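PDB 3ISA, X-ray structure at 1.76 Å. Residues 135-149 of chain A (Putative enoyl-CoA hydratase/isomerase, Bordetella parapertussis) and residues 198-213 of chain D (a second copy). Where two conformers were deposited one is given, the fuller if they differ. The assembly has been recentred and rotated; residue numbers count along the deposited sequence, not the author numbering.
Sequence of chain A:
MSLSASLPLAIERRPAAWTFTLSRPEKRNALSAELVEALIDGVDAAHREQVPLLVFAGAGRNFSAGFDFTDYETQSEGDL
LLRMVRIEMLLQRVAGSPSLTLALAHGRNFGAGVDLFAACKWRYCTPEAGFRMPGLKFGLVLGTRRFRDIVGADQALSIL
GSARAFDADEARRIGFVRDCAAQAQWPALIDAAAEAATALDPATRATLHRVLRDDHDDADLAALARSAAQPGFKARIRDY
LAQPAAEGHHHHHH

Chain A (135-149) GLKFGLVLGTRRFRD
Chain D, residues 198-213: TALDPATRATLHRVLR

Contact between chain A 135-149 and chain D 198-213, two copies of one protein, burying 728 Å² over both sides. At the apolar centre, Thr A144 (chi1 m) sets CG2 3.6 Å from Leu D208 CD1 and 3.7 Å from Val D211 CG1, so its methyl packs as a hydrocarbon. Leu A136 (m, t) points toward chain D, its CD1 4.0 Å from Leu D208 CD1 (t, p) and its CB 3.8 Å from Leu D200 CD2 (m, t); Val A141 CG2 (chi1 t) lies 3.9 Å from Thr D207 CG2.

Helices 144-149 and 202-212 run at 50°, their axes 10.1 Å apart at closest. The register pairs Lys A137 with Leu D200, Gly A139 with Thr D204, Val A141 with Leu D208 and Arg A145 with Leu D212. Chain A starts as a 3-10 turn (135-137); Gly A139, at phi/psi 86/2, brings its CA 3.6 Å from Thr D204 OG1. Asp D201 (chi1 p) caps its helix, OD1 accepting from Thr D204 N at 3.0 Å.

At the polar edge, Lys A137 NZ donates to Ala D199 O (2.8 Å). Water 5 accepts from Arg A145 NE (3.0 Å) and donates to Val D211 O (2.8 Å). Arg A148 (t, t, p) places CD 3.3 Å from Leu D212 O, while its NH2 salt-bridges Asp A149 OD1 (2.9 Å).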

# COMPACT_ATOMS: atom_id res chain seq x y z
N GLY A 135 5.22 9.81 27.47
CA GLY A 135 4.35 10.81 26.83
C GLY A 135 2.90 10.43 26.60
O GLY A 135 2.02 11.30 26.57
N LEU A 136 2.64 9.13 26.45
CA LEU A 136 1.26 8.63 26.32
C LEU A 136 0.40 8.93 27.56
O LEU A 136 -0.81 9.10 27.41
CB LEU A 136 1.22 7.13 25.95
CG LEU A 136 1.67 6.77 24.52
CD1 LEU A 136 2.12 5.32 24.46
CD2 LEU A 136 0.60 7.08 23.44
N LYS A 137 1.03 9.04 28.74
CA LYS A 137 0.37 9.57 29.96
C LYS A 137 -0.33 10.92 29.75
O LYS A 137 -1.39 11.16 30.34
CB LYS A 137 1.32 9.67 31.17
CG LYS A 137 1.91 8.36 31.63
CD LYS A 137 0.86 7.33 32.01
CE LYS A 137 0.53 7.40 33.47
NZ LYS A 137 -0.06 6.13 34.00
N PHE A 138 0.23 11.77 28.89
CA PHE A 138 -0.46 13.00 28.55
C PHE A 138 -0.95 13.04 27.10
O PHE A 138 -1.22 14.11 26.56
CB PHE A 138 0.36 14.26 28.96
CG PHE A 138 1.76 14.33 28.40
CD1 PHE A 138 2.01 14.95 27.17
CD2 PHE A 138 2.83 13.83 29.12
CE1 PHE A 138 3.32 15.03 26.68
CE2 PHE A 138 4.14 13.92 28.64
CZ PHE A 138 4.38 14.51 27.40
N GLY A 139 -1.11 11.85 26.50
CA GLY A 139 -1.72 11.73 25.17
C GLY A 139 -0.79 11.90 23.96
O GLY A 139 -1.25 11.85 22.83
N LEU A 140 0.50 12.10 24.20
CA LEU A 140 1.49 12.30 23.13
C LEU A 140 1.79 10.99 22.39
O LEU A 140 2.08 9.97 23.00
CB LEU A 140 2.80 12.88 23.69
CG LEU A 140 3.86 13.28 22.66
CD1 LEU A 140 3.46 14.57 21.92
CD2 LEU A 140 5.22 13.45 23.31
N VAL A 141 1.75 11.03 21.06
CA VAL A 141 2.04 9.84 20.26
C VAL A 141 3.31 10.12 19.45
O VAL A 141 3.24 10.65 18.35
CB VAL A 141 0.84 9.39 19.39
CG1 VAL A 141 1.20 8.12 18.59
CG2 VAL A 141 -0.39 9.14 20.28
N LEU A 142 4.45 9.81 20.04
CA LEU A 142 5.74 10.17 19.49
C LEU A 142 6.69 8.96 19.48
O LEU A 142 6.98 8.37 20.53
CB LEU A 142 6.35 11.36 20.27
CG LEU A 142 7.79 11.79 19.93
CD1 LEU A 142 7.85 12.50 18.56
CD2 LEU A 142 8.43 12.67 21.05
N GLY A 143 7.19 8.62 18.30
CA GLY A 143 8.19 7.55 18.16
C GLY A 143 7.60 6.15 18.25
O GLY A 143 8.34 5.17 18.17
N THR A 144 6.28 6.06 18.37
CA THR A 144 5.56 4.79 18.57
C THR A 144 5.87 3.69 17.54
O THR A 144 6.30 2.60 17.91
CB THR A 144 4.03 5.06 18.69
OG1 THR A 144 3.82 6.20 19.54
CG2 THR A 144 3.32 3.81 19.26
N ARG A 145 5.64 3.97 16.25
CA ARG A 145 5.85 2.97 15.22
C ARG A 145 7.32 2.61 15.10
O ARG A 145 7.63 1.44 14.91
CB ARG A 145 5.30 3.40 13.87
CG ARG A 145 3.81 3.39 13.83
CD ARG A 145 3.31 3.70 12.43
NE ARG A 145 1.86 3.85 12.40
CZ ARG A 145 1.20 5.00 12.49
NH1 ARG A 145 1.85 6.16 12.68
NH2 ARG A 145 -0.12 5.00 12.42
N ARG A 146 8.21 3.59 15.24
CA ARG A 146 9.65 3.30 15.17
C ARG A 146 10.13 2.36 16.29
O ARG A 146 10.91 1.42 16.04
CB ARG A 146 10.48 4.59 15.09
CG ARG A 146 10.44 5.25 13.68
CD ARG A 146 11.43 6.41 13.54
NE ARG A 146 11.22 7.40 14.60
CZ ARG A 146 10.38 8.42 14.53
NH1 ARG A 146 9.69 8.66 13.42
NH2 ARG A 146 10.24 9.22 15.58
N PHE A 147 9.62 2.58 17.50
CA PHE A 147 9.94 1.68 18.61
C PHE A 147 9.41 0.26 18.37
O PHE A 147 10.15 -0.71 18.58
CB PHE A 147 9.43 2.25 19.93
CG PHE A 147 9.88 1.48 21.14
CD1 PHE A 147 11.24 1.40 21.47
CD2 PHE A 147 8.95 0.85 21.96
CE1 PHE A 147 11.66 0.70 22.61
CE2 PHE A 147 9.37 0.14 23.12
CZ PHE A 147 10.71 0.07 23.43
N ARG A 148 8.15 0.16 17.94
CA ARG A 148 7.55 -1.11 17.56
C ARG A 148 8.39 -1.86 16.52
O ARG A 148 8.63 -3.05 16.67
CB ARG A 148 6.15 -0.86 17.01
CG ARG A 148 5.44 -2.08 16.44
CD ARG A 148 4.45 -1.64 15.38
NE ARG A 148 5.08 -1.07 14.18
CZ ARG A 148 4.39 -0.49 13.20
NH1 ARG A 148 3.06 -0.40 13.28
NH2 ARG A 148 5.02 -0.01 12.14
N ASP A 149 8.84 -1.16 15.47
CA ASP A 149 9.61 -1.80 14.40
C ASP A 149 10.90 -2.43 14.93
O ASP A 149 11.34 -3.46 14.43
CB ASP A 149 9.95 -0.80 13.32
CG ASP A 149 8.74 -0.36 12.53
OD1 ASP A 149 7.65 -0.96 12.70
OD2 ASP A 149 8.87 0.59 11.74
N THR D 198 -5.36 0.22 32.41
CA THR D 198 -5.82 1.51 32.92
C THR D 198 -4.72 2.56 33.08
O THR D 198 -5.00 3.67 33.54
CB THR D 198 -6.54 1.36 34.28
OG1 THR D 198 -5.65 0.75 35.22
CG2 THR D 198 -7.80 0.50 34.14
N ALA D 199 -3.49 2.22 32.70
CA ALA D 199 -2.38 3.16 32.82
C ALA D 199 -2.54 4.35 31.86
O ALA D 199 -1.95 5.41 32.08
CB ALA D 199 -1.05 2.45 32.59
N LEU D 200 -3.35 4.18 30.81
CA LEU D 200 -3.63 5.26 29.87
C LEU D 200 -5.13 5.53 29.79
O LEU D 200 -5.93 4.64 30.09
CB LEU D 200 -3.12 4.89 28.48
CG LEU D 200 -1.65 4.47 28.31
CD1 LEU D 200 -1.38 4.12 26.83
CD2 LEU D 200 -0.71 5.59 28.83
N ASP D 201 -5.50 6.72 29.34
CA ASP D 201 -6.92 7.05 29.16
C ASP D 201 -7.50 6.29 27.95
O ASP D 201 -6.73 5.87 27.07
CB ASP D 201 -7.12 8.58 29.04
CG ASP D 201 -6.55 9.14 27.76
OD1 ASP D 201 -7.23 9.08 26.71
OD2 ASP D 201 -5.42 9.67 27.80
N PRO D 202 -8.85 6.10 27.90
CA PRO D 202 -9.46 5.32 26.81
C PRO D 202 -9.09 5.77 25.39
O PRO D 202 -8.80 4.91 24.54
CB PRO D 202 -10.97 5.49 27.07
CG PRO D 202 -11.07 5.72 28.53
CD PRO D 202 -9.87 6.54 28.88
N ALA D 203 -9.08 7.07 25.14
CA ALA D 203 -8.76 7.57 23.80
C ALA D 203 -7.30 7.28 23.41
O ALA D 203 -7.02 6.90 22.28
CB ALA D 203 -9.07 9.06 23.67
N THR D 204 -6.39 7.45 24.37
CA THR D 204 -4.97 7.25 24.11
C THR D 204 -4.66 5.76 23.97
O THR D 204 -3.87 5.37 23.10
CB THR D 204 -4.08 7.91 25.21
OG1 THR D 204 -4.36 9.31 25.26
CG2 THR D 204 -2.59 7.74 24.91
N ARG D 205 -5.30 4.94 24.80
CA ARG D 205 -5.16 3.50 24.69
C ARG D 205 -5.61 3.00 23.30
O ARG D 205 -4.89 2.22 22.66
CB ARG D 205 -5.93 2.79 25.82
CG ARG D 205 -5.88 1.26 25.77
CD ARG D 205 -6.60 0.60 26.95
NE ARG D 205 -8.02 0.99 27.07
CZ ARG D 205 -8.51 1.72 28.06
NH1 ARG D 205 -7.71 2.14 29.04
NH2 ARG D 205 -9.81 2.03 28.09
N ALA D 206 -6.76 3.47 22.84
CA ALA D 206 -7.29 3.08 21.53
C ALA D 206 -6.33 3.49 20.41
O ALA D 206 -6.06 2.70 19.51
CB ALA D 206 -8.66 3.71 21.31
N THR D 207 -5.82 4.72 20.49
CA THR D 207 -4.87 5.23 19.50
C THR D 207 -3.59 4.39 19.48
O THR D 207 -3.13 3.97 18.41
CB THR D 207 -4.55 6.72 19.74
OG1 THR D 207 -5.74 7.47 19.51
CG2 THR D 207 -3.44 7.22 18.79
N LEU D 208 -3.04 4.11 20.65
CA LEU D 208 -1.85 3.27 20.76
C LEU D 208 -2.06 1.91 20.10
O LEU D 208 -1.20 1.45 19.33
CB LEU D 208 -1.46 3.07 22.23
CG LEU D 208 -0.29 2.12 22.44
CD1 LEU D 208 1.00 2.64 21.78
CD2 LEU D 208 -0.06 1.85 23.92
N HIS D 209 -3.18 1.25 20.40
CA HIS D 209 -3.48 -0.06 19.80
C HIS D 209 -3.59 0.01 18.29
O HIS D 209 -3.06 -0.86 17.59
CB HIS D 209 -4.76 -0.68 20.39
CG HIS D 209 -4.65 -1.02 21.84
ND1 HIS D 209 -5.72 -1.48 22.58
CD2 HIS D 209 -3.60 -0.95 22.70
CE1 HIS D 209 -5.33 -1.68 23.83
NE2 HIS D 209 -4.06 -1.35 23.93
N ARG D 210 -4.27 1.05 17.81
CA ARG D 210 -4.44 1.26 16.38
C ARG D 210 -3.09 1.48 15.69
O ARG D 210 -2.82 0.87 14.64
CB ARG D 210 -5.40 2.43 16.11
CG ARG D 210 -5.54 2.76 14.62
CD ARG D 210 -6.49 3.92 14.35
NE ARG D 210 -6.10 5.18 14.99
CZ ARG D 210 -5.17 6.03 14.53
NH1 ARG D 210 -4.48 5.77 13.43
NH2 ARG D 210 -4.93 7.15 15.18
N VAL D 211 -2.22 2.28 16.31
CA VAL D 211 -0.87 2.56 15.77
C VAL D 211 0.05 1.32 15.76
O VAL D 211 0.78 1.09 14.79
CB VAL D 211 -0.24 3.78 16.53
CG1 VAL D 211 1.22 3.95 16.23
CG2 VAL D 211 -0.99 5.05 16.19
N LEU D 212 -0.02 0.51 16.81
CA LEU D 212 0.81 -0.69 16.89
C LEU D 212 0.45 -1.84 15.93
O LEU D 212 1.32 -2.60 15.52
CB LEU D 212 0.87 -1.24 18.32
CG LEU D 212 1.60 -0.39 19.37
CD1 LEU D 212 1.43 -1.00 20.75
CD2 LEU D 212 3.08 -0.20 19.04
N ARG D 213 -0.84 -1.97 15.61
CA ARG D 213 -1.36 -3.15 14.91
C ARG D 213 -1.07 -3.16 13.41
O ARG D 213 -1.22 -2.13 12.74
CB ARG D 213 -2.87 -3.25 15.16
CG ARG D 213 -3.54 -4.46 14.54
CD ARG D 213 -4.96 -4.62 15.04
NE ARG D 213 -5.56 -5.85 14.52
CZ ARG D 213 -6.56 -5.89 13.64
NH1 ARG D 213 -7.10 -4.77 13.18
NH2 ARG D 213 -7.02 -7.07 13.24
O HOH W 1 -3.18 8.55 28.84
O HOH W 2 -4.09 11.93 28.56
O HOH W 3 -3.62 10.88 22.40
O HOH W 4 -2.09 2.73 12.03
O HOH W 5 0.43 1.20 12.01